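Local coordinates for protein hydrogenase maturation factor (Thermoanaerobacter tengcongensis, PDB 3VTH) that probably transfers the carbamoyl group of carbamoyl phosphate, at the expense of ATP, to the C-terminal cysteine of HypE during [NiFe]-hydrogenase maturation, at residues S168-D173 against Q182-F187; F93-S98 against R177-Q182; I551-L556 against L582-R587; K539-P542 against L546-K549; K264-S269 against D302-M307. All blocks are in the same frame, centred on the assembly; numbering follows the deposited sequence.

Interaction 1 (S168-D173 against Q182-F187); sequences SREYHD and QPVACF. With ZN (zinc ion), chain D.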
# COMPACT_ATOMS: atom_id res chain seq x y z
N SER A 168 -10.12 35.15 -3.16
CA SER A 168 -8.96 35.97 -2.80
C SER A 168 -9.18 36.76 -1.49
O SER A 168 -8.25 36.91 -0.69
CB SER A 168 -8.62 36.93 -3.93
OG SER A 168 -7.52 37.73 -3.57
N ARG A 169 -10.40 37.22 -1.26
CA ARG A 169 -10.76 37.88 -0.02
C ARG A 169 -10.66 36.92 1.16
O ARG A 169 -10.11 37.24 2.17
CB ARG A 169 -12.16 38.51 -0.09
CG ARG A 169 -12.19 39.79 -0.92
CD ARG A 169 -13.50 40.62 -0.90
NE ARG A 169 -14.71 39.83 -0.71
CZ ARG A 169 -15.70 39.69 -1.60
NH1 ARG A 169 -15.67 40.30 -2.77
NH2 ARG A 169 -16.73 38.93 -1.29
N GLU A 170 -11.16 35.72 0.99
CA GLU A 170 -11.05 34.68 2.00
C GLU A 170 -9.59 34.35 2.29
O GLU A 170 -9.18 34.24 3.45
CB GLU A 170 -11.77 33.41 1.55
CG GLU A 170 -13.29 33.51 1.49
CD GLU A 170 -13.91 32.19 1.02
OE1 GLU A 170 -13.32 31.54 0.13
OE2 GLU A 170 -14.97 31.79 1.53
N TYR A 171 -8.81 34.18 1.21
CA TYR A 171 -7.38 33.88 1.28
C TYR A 171 -6.62 34.94 2.09
O TYR A 171 -5.69 34.61 2.85
CB TYR A 171 -6.81 33.80 -0.14
CG TYR A 171 -5.34 33.43 -0.23
CD1 TYR A 171 -4.33 34.40 -0.14
CD2 TYR A 171 -4.96 32.10 -0.41
CE1 TYR A 171 -2.98 34.03 -0.23
CE2 TYR A 171 -3.62 31.74 -0.52
CZ TYR A 171 -2.64 32.70 -0.42
OH TYR A 171 -1.32 32.32 -0.51
N HIS A 172 -7.00 36.20 1.93
CA HIS A 172 -6.33 37.31 2.61
C HIS A 172 -6.96 37.73 3.94
O HIS A 172 -6.52 38.70 4.56
CB HIS A 172 -6.18 38.53 1.66
CG HIS A 172 -5.20 38.29 0.55
ND1 HIS A 172 -5.59 37.99 -0.74
CD2 HIS A 172 -3.84 38.26 0.55
CE1 HIS A 172 -4.52 37.80 -1.49
NE2 HIS A 172 -3.44 37.96 -0.73
N ASP A 173 -7.99 37.00 4.38
CA ASP A 173 -8.73 37.33 5.61
C ASP A 173 -8.30 36.44 6.79
O ASP A 173 -8.64 35.25 6.81
CB ASP A 173 -10.24 37.17 5.35
CG ASP A 173 -11.10 37.49 6.58
OD1 ASP A 173 -10.57 37.94 7.61
OD2 ASP A 173 -12.33 37.28 6.49
N GLN A 182 -3.76 27.40 0.12
CA GLN A 182 -3.23 27.32 -1.24
C GLN A 182 -4.21 26.80 -2.30
O GLN A 182 -4.20 27.31 -3.41
CB GLN A 182 -1.90 26.55 -1.29
CG GLN A 182 -0.73 27.27 -0.57
CD GLN A 182 -0.53 28.69 -1.08
OE1 GLN A 182 -0.34 28.92 -2.29
NE2 GLN A 182 -0.59 29.64 -0.17
N PRO A 183 -5.05 25.80 -1.97
CA PRO A 183 -5.97 25.31 -2.99
C PRO A 183 -7.36 26.00 -3.06
O PRO A 183 -8.23 25.52 -3.78
CB PRO A 183 -6.16 23.85 -2.62
CG PRO A 183 -5.99 23.81 -1.13
CD PRO A 183 -5.07 24.95 -0.76
N VAL A 184 -7.56 27.10 -2.34
CA VAL A 184 -8.89 27.73 -2.27
C VAL A 184 -9.51 28.04 -3.66
O VAL A 184 -8.87 28.65 -4.53
CB VAL A 184 -8.89 29.02 -1.38
CG1 VAL A 184 -7.99 30.10 -1.97
CG2 VAL A 184 -10.31 29.55 -1.17
N ALA A 185 -10.74 27.60 -3.85
CA ALA A 185 -11.48 27.83 -5.09
C ALA A 185 -12.96 27.66 -4.82
O ALA A 185 -13.34 27.24 -3.71
CB ALA A 185 -11.01 26.84 -6.18
N CYS A 186 -13.78 27.94 -5.83
CA CYS A 186 -15.23 27.89 -5.69
C CYS A 186 -15.88 27.58 -7.04
O CYS A 186 -15.17 27.31 -8.01
CB CYS A 186 -15.76 29.22 -5.14
SG CYS A 186 -15.71 30.61 -6.34
N PHE A 187 -17.21 27.62 -7.10
CA PHE A 187 -17.93 27.41 -8.37
C PHE A 187 -17.42 28.31 -9.49
O PHE A 187 -17.31 27.89 -10.65
CB PHE A 187 -19.45 27.63 -8.19
CG PHE A 187 -20.20 26.42 -7.71
CD1 PHE A 187 -20.32 25.29 -8.53
CD2 PHE A 187 -20.78 26.39 -6.45
CE1 PHE A 187 -21.01 24.16 -8.09
CE2 PHE A 187 -21.48 25.26 -6.00
CZ PHE A 187 -21.60 24.15 -6.82
ZN ZN D . -13.58 31.47 -6.22
O HOH W 1 0.20 31.16 -3.40
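Q182 opens the contact: its NE2 donates to Y171 OH at 2.8 Å, with an N-H...O angle of 145°. The amide meets the ring at its edge, the two planes 79° apart; CB of Q182 points away from the helix, and the bend at chi2 (-54°) brings the amide back beside the phenol. A water donates to Q182 OE1 at 2.6 Å, and the backbone N of R153 does too. V184 comes next: its CG1 packs at the rim of the same ring, 4.0 Å from Y171 CD2, while CG2 lies 3.8 Å from E170 OE1, a carboxylate oxygen whose charge is met by R128. A leucine in place of Y171 would probably leave the Q182 amide without its hydroxyl partner and V184 CG1 with less to pack on. Further on, C186 SG binds zinc at 2.3 Å. With C164, C167 and C189 it completes the Cys4 site of a HypF-type zinc finger, whose helix 165-171 and following loop meet here.

Interaction 2 (F93-S98 against R177-Q182); sequences FKIVGS and RRFHAQ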
# COMPACT_ATOMS: atom_id res chain seq x y z
N PHE A 93 4.25 40.90 11.80
CA PHE A 93 4.45 39.52 11.40
C PHE A 93 3.77 39.25 10.07
O PHE A 93 2.63 39.65 9.87
CB PHE A 93 3.94 38.53 12.46
CG PHE A 93 4.39 37.13 12.20
CD1 PHE A 93 3.67 36.29 11.37
CD2 PHE A 93 5.58 36.66 12.75
CE1 PHE A 93 4.12 35.01 11.11
CE2 PHE A 93 6.03 35.36 12.49
CZ PHE A 93 5.29 34.55 11.67
N LYS A 94 4.48 38.58 9.15
CA LYS A 94 3.97 38.36 7.80
C LYS A 94 4.30 36.96 7.29
O LYS A 94 5.37 36.41 7.60
CB LYS A 94 4.55 39.39 6.81
CG LYS A 94 3.97 40.81 6.94
CD LYS A 94 4.66 41.75 5.94
CE LYS A 94 3.85 43.02 5.69
NZ LYS A 94 2.56 42.74 4.96
N ILE A 95 3.38 36.37 6.53
CA ILE A 95 3.70 35.22 5.68
C ILE A 95 4.35 35.79 4.42
O ILE A 95 3.77 36.69 3.78
CB ILE A 95 2.43 34.40 5.29
CG1 ILE A 95 1.67 33.94 6.54
CG2 ILE A 95 2.82 33.21 4.39
CD1 ILE A 95 0.25 33.39 6.25
N VAL A 96 5.54 35.31 4.08
CA VAL A 96 6.26 35.82 2.90
C VAL A 96 6.43 34.75 1.82
O VAL A 96 6.06 33.59 2.03
CB VAL A 96 7.63 36.50 3.26
CG1 VAL A 96 7.42 37.63 4.27
CG2 VAL A 96 8.64 35.49 3.80
N GLY A 97 6.98 35.16 0.67
CA GLY A 97 7.17 34.28 -0.49
C GLY A 97 8.07 33.09 -0.17
O GLY A 97 8.96 33.19 0.67
N SER A 98 7.81 31.96 -0.83
CA SER A 98 8.60 30.74 -0.62
C SER A 98 10.02 30.88 -1.19
O SER A 98 10.24 31.62 -2.14
CB SER A 98 7.90 29.55 -1.26
OG SER A 98 6.68 29.28 -0.60
N ARG A 177 -11.30 30.65 7.77
CA ARG A 177 -10.58 29.40 7.95
C ARG A 177 -9.78 29.03 6.71
O ARG A 177 -8.87 28.18 6.79
CB ARG A 177 -11.49 28.27 8.43
CG ARG A 177 -12.34 27.62 7.36
CD ARG A 177 -13.17 26.49 7.97
NE ARG A 177 -13.74 25.66 6.92
CZ ARG A 177 -13.13 24.61 6.39
NH1 ARG A 177 -11.93 24.24 6.82
NH2 ARG A 177 -13.73 23.92 5.44
N ARG A 178 -10.08 29.68 5.58
CA ARG A 178 -9.28 29.51 4.35
C ARG A 178 -8.22 30.60 4.15
O ARG A 178 -7.71 30.77 3.03
CB ARG A 178 -10.18 29.40 3.12
CG ARG A 178 -10.87 28.06 3.01
CD ARG A 178 -11.78 27.98 1.79
NE ARG A 178 -12.38 26.65 1.69
CZ ARG A 178 -13.52 26.30 2.29
NH1 ARG A 178 -14.19 27.19 3.03
NH2 ARG A 178 -13.97 25.06 2.15
N PHE A 179 -7.88 31.32 5.21
CA PHE A 179 -6.73 32.24 5.22
C PHE A 179 -5.48 31.52 4.70
O PHE A 179 -5.08 30.49 5.25
CB PHE A 179 -6.50 32.75 6.64
CG PHE A 179 -5.40 33.77 6.77
CD1 PHE A 179 -4.31 33.53 7.60
CD2 PHE A 179 -5.47 35.00 6.10
CE1 PHE A 179 -3.29 34.48 7.75
CE2 PHE A 179 -4.47 35.96 6.25
CZ PHE A 179 -3.37 35.70 7.07
N HIS A 180 -4.89 32.06 3.64
CA HIS A 180 -3.72 31.44 2.99
C HIS A 180 -3.86 29.95 2.69
O HIS A 180 -2.88 29.18 2.80
CB HIS A 180 -2.45 31.75 3.79
CG HIS A 180 -1.88 33.10 3.50
ND1 HIS A 180 -0.67 33.27 2.86
CD2 HIS A 180 -2.38 34.34 3.71
CE1 HIS A 180 -0.43 34.57 2.73
NE2 HIS A 180 -1.45 35.24 3.23
N ALA A 181 -5.06 29.53 2.30
CA ALA A 181 -5.28 28.17 1.85
C ALA A 181 -4.89 28.06 0.39
O ALA A 181 -5.58 28.58 -0.48
CB ALA A 181 -6.76 27.75 2.05
N GLN A 182 -3.76 27.40 0.12
CA GLN A 182 -3.23 27.32 -1.24
C GLN A 182 -4.21 26.80 -2.30
O GLN A 182 -4.20 27.31 -3.41
CB GLN A 182 -1.90 26.55 -1.29
CG GLN A 182 -0.73 27.27 -0.57
CD GLN A 182 -0.53 28.69 -1.08
OE1 GLN A 182 -0.34 28.92 -2.29
NE2 GLN A 182 -0.59 29.64 -0.17
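The backbones of strand 93-95 and the loop 177-182 stay well apart, I95 and H180 coming closest at 8.8 Å between their CA atoms, so side chains alone bridge the gap. I95 and H180 reach toward each other from opposite directions. The CD1 methyl of I95 sits over the middle of the imidazole, 3.5 Å from the ring centroid of H180 and 13° off its normal, a CH-pi contact. CG2 of I95 adds a second touch, 3.8 Å from H180 ND1. The same CD1 approaches F179 obliquely, 4.0 Å from its CE1; CG of F179 lies anti to the backbone N (chi1 -176°), which brings the phenyl ring near this methyl. An alanine at H180 would probably leave the I95 methyl without the flat surface it rests on. H180 also stacks on Y171, while F179 meets F30 of helix 25-35. I95 itself packs on V42 of the adjoining strand 39-45, placing the contact where the edge strand of the acylphosphatase-like sheet meets the zinc-finger loop.

Interaction 3 (I551-L556 against L582-R587); sequences IYRTAL and LKQIDR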
# COMPACT_ATOMS: atom_id res chain seq x y z
N ILE A 551 -2.86 -25.30 -11.23
CA ILE A 551 -2.31 -25.74 -9.95
C ILE A 551 -2.35 -27.24 -9.70
O ILE A 551 -1.67 -27.73 -8.81
CB ILE A 551 -2.92 -24.98 -8.73
CG1 ILE A 551 -4.37 -25.38 -8.49
CG2 ILE A 551 -2.76 -23.45 -8.91
CD1 ILE A 551 -4.94 -24.79 -7.19
N TYR A 552 -3.14 -27.99 -10.48
CA TYR A 552 -3.06 -29.44 -10.38
C TYR A 552 -1.65 -29.93 -10.79
O TYR A 552 -1.20 -30.96 -10.30
CB TYR A 552 -4.16 -30.15 -11.18
CG TYR A 552 -4.12 -29.88 -12.67
CD1 TYR A 552 -4.78 -28.77 -13.22
CD2 TYR A 552 -3.44 -30.74 -13.54
CE1 TYR A 552 -4.74 -28.52 -14.60
CE2 TYR A 552 -3.40 -30.51 -14.91
CZ TYR A 552 -4.05 -29.40 -15.43
OH TYR A 552 -4.01 -29.16 -16.79
N ARG A 553 -0.97 -29.16 -11.64
CA ARG A 553 0.43 -29.44 -12.01
C ARG A 553 1.37 -29.23 -10.83
O ARG A 553 2.36 -29.95 -10.67
CB ARG A 553 0.87 -28.55 -13.17
CG ARG A 553 0.11 -28.78 -14.49
CD ARG A 553 0.55 -27.76 -15.54
NE ARG A 553 1.97 -27.86 -15.89
CZ ARG A 553 2.43 -28.37 -17.03
NH1 ARG A 553 1.61 -28.82 -17.98
NH2 ARG A 553 3.74 -28.42 -17.24
N THR A 554 1.07 -28.22 -10.01
CA THR A 554 1.83 -27.99 -8.80
C THR A 554 1.64 -29.16 -7.86
O THR A 554 2.61 -29.67 -7.29
CB THR A 554 1.42 -26.67 -8.10
OG1 THR A 554 1.86 -25.57 -8.91
CG2 THR A 554 2.09 -26.56 -6.73
N ALA A 555 0.40 -29.60 -7.69
CA ALA A 555 0.12 -30.76 -6.84
C ALA A 555 0.86 -32.01 -7.32
O ALA A 555 1.41 -32.76 -6.52
CB ALA A 555 -1.38 -31.03 -6.75
N LEU A 556 0.86 -32.26 -8.63
CA LEU A 556 1.57 -33.42 -9.19
C LEU A 556 3.08 -33.36 -8.89
O LEU A 556 3.71 -34.37 -8.56
CB LEU A 556 1.34 -33.52 -10.70
CG LEU A 556 -0.08 -33.96 -11.09
CD1 LEU A 556 -0.27 -33.81 -12.58
CD2 LEU A 556 -0.34 -35.41 -10.64
N LEU A 582 4.51 -36.10 -15.92
CA LEU A 582 5.40 -36.98 -15.15
C LEU A 582 6.73 -37.25 -15.88
O LEU A 582 7.80 -37.30 -15.24
CB LEU A 582 4.71 -38.29 -14.77
CG LEU A 582 3.45 -38.18 -13.88
CD1 LEU A 582 3.00 -39.57 -13.41
CD2 LEU A 582 3.69 -37.25 -12.69
N LYS A 583 6.67 -37.39 -17.20
CA LYS A 583 7.88 -37.57 -18.00
C LYS A 583 8.77 -36.33 -18.00
O LYS A 583 9.99 -36.47 -17.90
CB LYS A 583 7.54 -38.00 -19.44
CG LYS A 583 7.21 -39.47 -19.55
CD LYS A 583 6.73 -39.83 -20.96
CE LYS A 583 6.98 -41.28 -21.28
NZ LYS A 583 5.92 -42.18 -20.78
N GLN A 584 8.17 -35.15 -18.09
CA GLN A 584 8.90 -33.88 -18.03
C GLN A 584 9.64 -33.72 -16.70
O GLN A 584 10.81 -33.36 -16.69
CB GLN A 584 7.96 -32.69 -18.26
CG GLN A 584 7.46 -32.59 -19.70
CD GLN A 584 6.55 -31.41 -19.95
OE1 GLN A 584 6.16 -30.70 -19.01
NE2 GLN A 584 6.21 -31.18 -21.21
N ILE A 585 8.96 -34.00 -15.59
CA ILE A 585 9.62 -34.00 -14.28
C ILE A 585 10.82 -34.95 -14.27
O ILE A 585 11.93 -34.55 -13.92
CB ILE A 585 8.65 -34.39 -13.16
CG1 ILE A 585 7.58 -33.31 -12.99
CG2 ILE A 585 9.43 -34.64 -11.84
CD1 ILE A 585 6.46 -33.70 -12.01
N ASP A 586 10.59 -36.20 -14.68
CA ASP A 586 11.62 -37.24 -14.69
C ASP A 586 12.81 -36.87 -15.58
O ASP A 586 13.94 -37.22 -15.27
CB ASP A 586 11.01 -38.57 -15.17
CG ASP A 586 11.94 -39.75 -14.96
OD1 ASP A 586 12.24 -40.08 -13.79
OD2 ASP A 586 12.36 -40.37 -15.97
N ARG A 587 12.54 -36.20 -16.70
CA ARG A 587 13.57 -35.91 -17.72
C ARG A 587 14.17 -34.51 -17.56
O ARG A 587 15.06 -34.13 -18.32
CB ARG A 587 12.99 -36.07 -19.12
CG ARG A 587 12.52 -37.48 -19.47
CD ARG A 587 11.89 -37.55 -20.84
NE ARG A 587 11.20 -38.83 -21.06
CZ ARG A 587 10.75 -39.26 -22.23
NH1 ARG A 587 10.88 -38.51 -23.33
NH2 ARG A 587 10.14 -40.44 -22.32
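The approaches between R553, L556, Q584 and I585 are all loose, and no hydrogen bond joins the two helical segments. On the polar side, NH2 of R553 comes within 3.8 Å of Q584 OE1, too far for a bond, with the guanidinium and amide planes turned 56° from each other. R553 has its chain bent at chi3 (62°), and its NH2 is instead hydrogen-bonded to the carbonyl of P542, at the end of strand 530-542. Q584 extends beyond CG and carries its amide to the arginine obliquely. The rest is distant: the CD1 methyl of I585 lies 4.5 Å from the backbone carbonyl O of L556, and L556 and L582 only face each other loosely, CD2 of L582 coming no nearer than 4.8 Å to CB of L556. Other residues complete the packing: F569 and V570 of helix 567-572 touch L556, F560 touches I585, and I563 touches L582. This is plain helix-to-helix packing of helices 551-559 and 575-587 within the Kae1-like domain's second subdomain.

Interaction 4 (K539-P542 against L546-K549); sequences KPLP and LAIK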
# COMPACT_ATOMS: atom_id res chain seq x y z
N LYS A 539 10.59 -29.64 -4.22
CA LYS A 539 9.73 -30.42 -5.10
C LYS A 539 9.83 -29.87 -6.51
O LYS A 539 9.96 -28.65 -6.69
CB LYS A 539 8.25 -30.34 -4.64
CG LYS A 539 8.01 -30.84 -3.22
CD LYS A 539 8.27 -32.36 -3.13
CE LYS A 539 8.20 -32.85 -1.69
NZ LYS A 539 8.69 -34.26 -1.55
N PRO A 540 9.75 -30.77 -7.51
CA PRO A 540 9.83 -30.33 -8.90
C PRO A 540 8.55 -29.60 -9.31
O PRO A 540 7.45 -29.98 -8.88
CB PRO A 540 9.99 -31.64 -9.69
CG PRO A 540 9.27 -32.68 -8.84
CD PRO A 540 9.54 -32.23 -7.39
N LEU A 541 8.68 -28.55 -10.10
CA LEU A 541 7.53 -27.82 -10.58
C LEU A 541 7.62 -27.81 -12.10
O LEU A 541 8.42 -27.08 -12.66
CB LEU A 541 7.56 -26.39 -10.03
CG LEU A 541 6.26 -25.61 -10.01
CD1 LEU A 541 5.48 -26.01 -8.76
CD2 LEU A 541 6.53 -24.10 -9.98
N PRO A 542 6.83 -28.67 -12.77
CA PRO A 542 6.91 -28.82 -14.22
C PRO A 542 6.15 -27.71 -14.94
O PRO A 542 4.99 -27.43 -14.62
CB PRO A 542 6.23 -30.17 -14.46
CG PRO A 542 5.23 -30.27 -13.35
CD PRO A 542 5.88 -29.63 -12.16
N LEU A 546 3.48 -22.12 -16.21
CA LEU A 546 2.24 -22.89 -16.42
C LEU A 546 1.60 -23.37 -15.12
O LEU A 546 0.38 -23.36 -15.00
CB LEU A 546 2.49 -24.10 -17.33
CG LEU A 546 2.82 -23.95 -18.82
CD1 LEU A 546 2.85 -25.32 -19.50
CD2 LEU A 546 1.84 -23.02 -19.55
N ALA A 547 2.43 -23.80 -14.17
CA ALA A 547 1.93 -24.34 -12.90
C ALA A 547 1.35 -23.27 -11.96
O ALA A 547 0.54 -23.59 -11.10
CB ALA A 547 3.00 -25.18 -12.20
N ILE A 548 1.77 -22.02 -12.15
CA ILE A 548 1.19 -20.89 -11.42
C ILE A 548 -0.35 -20.91 -11.51
O ILE A 548 -1.02 -20.83 -10.48
CB ILE A 548 1.75 -19.51 -11.93
CG1 ILE A 548 3.25 -19.34 -11.62
CG2 ILE A 548 0.90 -18.32 -11.43
CD1 ILE A 548 3.70 -19.72 -10.20
N LYS A 549 -0.88 -21.03 -12.72
CA LYS A 549 -2.34 -21.04 -12.92
C LYS A 549 -2.99 -22.43 -13.02
O LYS A 549 -4.13 -22.61 -12.58
CB LYS A 549 -2.73 -20.14 -14.10
CG LYS A 549 -2.68 -18.63 -13.72
CD LYS A 549 -2.47 -17.71 -14.93
CE LYS A 549 -3.59 -17.86 -15.96
NZ LYS A 549 -3.55 -16.77 -16.97
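The P542 carbonyl is the flat group that takes part, its O lying 3.9 Å from the CB methyl of A547; no ring stacks across the contact. That methyl is the hub of the contact. It points toward strand 539-542 and also touches CG of L541 at 4.0 Å, so one small side chain meets both a backbone oxygen and a branched apolar residue. L541 has its CG anti to the backbone N (chi1 -160°), which sets the branch point beside the methyl. The backbones are close, the CA atoms of P542 and A547 being 6.8 Å apart. All three touching residues are buried. Neighbouring elements cover the contact: L541 rests on T554 of helix 551-559 and V594 of strand 591-594, and P542 on I581 and I585 of helix 575-587. T554 OG1 also makes a weak hydrogen bond to A547 O. The contact is a tight strand-to-helix connection, in which a three-residue turn leads from the end of strand 530-542 to the short, weakly bonded helix 546-549 of the Kae1-like domain.

Interaction 5 (K264-S269 against D302-M307); sequences KYCIVS and DTLGVM. With APC (diphosphomethylphosphonic acid adenosyl ester), chain F.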
# COMPACT_ATOMS: atom_id res chain seq x y z
N LYS A 264 -23.80 -3.60 7.86
CA LYS A 264 -24.85 -4.48 7.35
C LYS A 264 -24.26 -5.69 6.63
O LYS A 264 -24.89 -6.74 6.55
CB LYS A 264 -25.78 -3.74 6.37
CG LYS A 264 -26.87 -2.93 7.02
CD LYS A 264 -27.55 -1.99 6.03
CE LYS A 264 -28.57 -1.11 6.73
NZ LYS A 264 -29.25 -0.14 5.80
N TYR A 265 -23.04 -5.50 6.11
CA TYR A 265 -22.39 -6.51 5.28
C TYR A 265 -21.16 -7.12 5.91
O TYR A 265 -20.68 -8.17 5.45
CB TYR A 265 -21.99 -5.89 3.94
CG TYR A 265 -23.13 -5.31 3.15
CD1 TYR A 265 -23.90 -6.12 2.32
CD2 TYR A 265 -23.43 -3.96 3.23
CE1 TYR A 265 -24.96 -5.58 1.58
CE2 TYR A 265 -24.50 -3.40 2.49
CZ TYR A 265 -25.25 -4.23 1.68
OH TYR A 265 -26.27 -3.70 0.94
N CYS A 266 -20.63 -6.47 6.95
CA CYS A 266 -19.31 -6.82 7.47
C CYS A 266 -19.24 -6.71 8.96
O CYS A 266 -19.98 -5.96 9.58
CB CYS A 266 -18.25 -5.89 6.88
SG CYS A 266 -18.13 -5.95 5.08
N ILE A 267 -18.31 -7.47 9.53
CA ILE A 267 -17.85 -7.29 10.90
C ILE A 267 -16.88 -6.12 10.88
O ILE A 267 -15.98 -6.08 10.04
CB ILE A 267 -17.15 -8.58 11.42
CG1 ILE A 267 -18.17 -9.73 11.54
CG2 ILE A 267 -16.41 -8.31 12.75
CD1 ILE A 267 -17.58 -11.13 11.82
N VAL A 268 -17.08 -5.15 11.77
CA VAL A 268 -16.22 -3.97 11.84
C VAL A 268 -15.82 -3.72 13.29
O VAL A 268 -16.64 -3.27 14.09
CB VAL A 268 -16.92 -2.71 11.27
CG1 VAL A 268 -15.96 -1.50 11.21
CG2 VAL A 268 -17.51 -2.97 9.89
N SER A 269 -14.57 -4.03 13.63
CA SER A 269 -14.03 -3.75 14.97
C SER A 269 -13.80 -2.25 15.16
O SER A 269 -13.78 -1.49 14.18
CB SER A 269 -12.71 -4.48 15.15
OG SER A 269 -11.72 -3.90 14.30
N ASP A 302 -14.22 -14.93 2.24
CA ASP A 302 -15.00 -14.60 3.43
C ASP A 302 -14.82 -13.13 3.84
O ASP A 302 -15.28 -12.72 4.90
CB ASP A 302 -14.71 -15.57 4.59
CG ASP A 302 -13.33 -15.41 5.19
OD1 ASP A 302 -12.44 -14.74 4.62
OD2 ASP A 302 -13.11 -15.99 6.28
N THR A 303 -14.14 -12.36 2.98
CA THR A 303 -13.88 -10.94 3.22
C THR A 303 -14.39 -10.06 2.07
O THR A 303 -14.54 -10.52 0.94
CB THR A 303 -12.38 -10.65 3.38
OG1 THR A 303 -11.70 -11.06 2.18
CG2 THR A 303 -11.78 -11.40 4.62
N LEU A 304 -14.65 -8.79 2.38
CA LEU A 304 -15.01 -7.79 1.40
C LEU A 304 -14.03 -6.62 1.56
O LEU A 304 -13.66 -6.27 2.68
CB LEU A 304 -16.43 -7.31 1.69
CG LEU A 304 -17.54 -7.13 0.65
CD1 LEU A 304 -17.55 -8.20 -0.45
CD2 LEU A 304 -18.91 -7.11 1.41
N GLY A 305 -13.63 -6.01 0.44
CA GLY A 305 -12.81 -4.80 0.48
C GLY A 305 -13.75 -3.61 0.42
O GLY A 305 -14.47 -3.45 -0.57
N VAL A 306 -13.76 -2.79 1.47
CA VAL A 306 -14.72 -1.69 1.56
C VAL A 306 -14.03 -0.36 1.82
O VAL A 306 -13.12 -0.29 2.62
CB VAL A 306 -15.79 -1.94 2.66
CG1 VAL A 306 -16.86 -0.85 2.66
CG2 VAL A 306 -16.46 -3.29 2.44
N MET A 307 -14.49 0.68 1.14
CA MET A 307 -14.04 2.03 1.39
C MET A 307 -15.23 2.96 1.60
O MET A 307 -16.38 2.67 1.17
CB MET A 307 -13.19 2.54 0.22
CG MET A 307 -14.01 2.80 -1.07
SD MET A 307 -13.01 3.01 -2.56
CE MET A 307 -11.58 3.83 -1.87
PG APC F . -6.25 -4.57 -12.70
O1G APC F . -6.76 -3.17 -12.50
O2G APC F . -7.36 -5.55 -12.99
O3G APC F . -5.11 -4.69 -13.67
PB APC F . -5.93 -4.64 -9.84
O1B APC F . -5.38 -3.26 -9.69
O2B APC F . -5.32 -5.68 -8.92
O3B APC F . -5.59 -5.13 -11.33
PA APC F . -8.56 -3.26 -8.80
O1A APC F . -10.03 -3.60 -8.69
O2A APC F . -8.26 -1.94 -9.40
C3A APC F . -7.75 -4.65 -9.69
O5' APC F . -7.87 -3.22 -7.34
C5' APC F . -8.52 -3.62 -6.14
C4' APC F . -7.54 -4.44 -5.31
O4' APC F . -8.18 -4.72 -4.06
C3' APC F . -7.24 -5.78 -5.99
O3' APC F . -5.85 -6.14 -5.88
C2' APC F . -8.05 -6.77 -5.18
O2' APC F . -7.53 -8.11 -5.26
C1' APC F . -8.08 -6.12 -3.80
N9 APC F . -9.27 -6.63 -3.12
C8 APC F . -10.56 -6.28 -3.34
N7 APC F . -11.38 -7.02 -2.55
C5 APC F . -10.60 -7.85 -1.82
C6 APC F . -10.80 -8.90 -0.81
N6 APC F . -12.03 -9.22 -0.37
N1 APC F . -9.70 -9.53 -0.32
C2 APC F . -8.45 -9.22 -0.72
N3 APC F . -8.18 -8.29 -1.65
C4 APC F . -9.20 -7.59 -2.21
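The adenine amine of the bound nucleotide analogue is held by T303: N6 of APC donates to T303 OG1 at 3.2 Å, with an N-H...O angle of 156°. The backbone O of T303 also lies close to this amine, 3.1 Å from N6. OG1 stands between the backbone N and the carbonyl carbon (chi1 59°), on the nucleotide's side of the strand. Behind that face, the strand presents L304 and V306 to segment 264-269. SG of C266 is the meeting point, 3.9 Å from CD2 of L304 and 4.1 Å from CG2 of V306. CD2 of L304 also reaches the CB of Y265, at 4.2 Å. C266 has SG anti to its carbonyl carbon (chi1 -60°), which lets the sulfur rest against both strand residues. G305 lies between them, and a side chain there would run into N7 of the adenine. Backbone bonds from L304 to L286 and from I267 to K287 tie both segments to strand 283-287. The strand has two sides: a nucleotide-facing one, where T303 accepts from the adenine amine, consistent with a part in recognising the base, and a buried apolar one that packs against C266 and the CB of Y265, near the end of helix 259-265, by van der Waals contact alone.

Overall arrangement
Interactions 1 and 2 form one unit, 11 Å between centres and sharing Q182; Y171 O lies 2.8 Å from H180 N, probably a hydrogen bond. The loop lies beside the zinc of C186 and also packs on strand 93-95. I95 and Q182 lie about 4 and 3 Å, side chain to side chain, from R26, a predicted active-site residue. Interactions 3 and 4 are likewise paired, 7 Å between centres, where I585 CG2 packs 3.6 Å from P540 CG; the side chain of L541 is about 11 Å from the nucleotide analogue AP2. Interaction 5, at the APC pocket, stands apart, its nearest atoms about 17 Å from interaction 3 and about 21 Å from interaction 1.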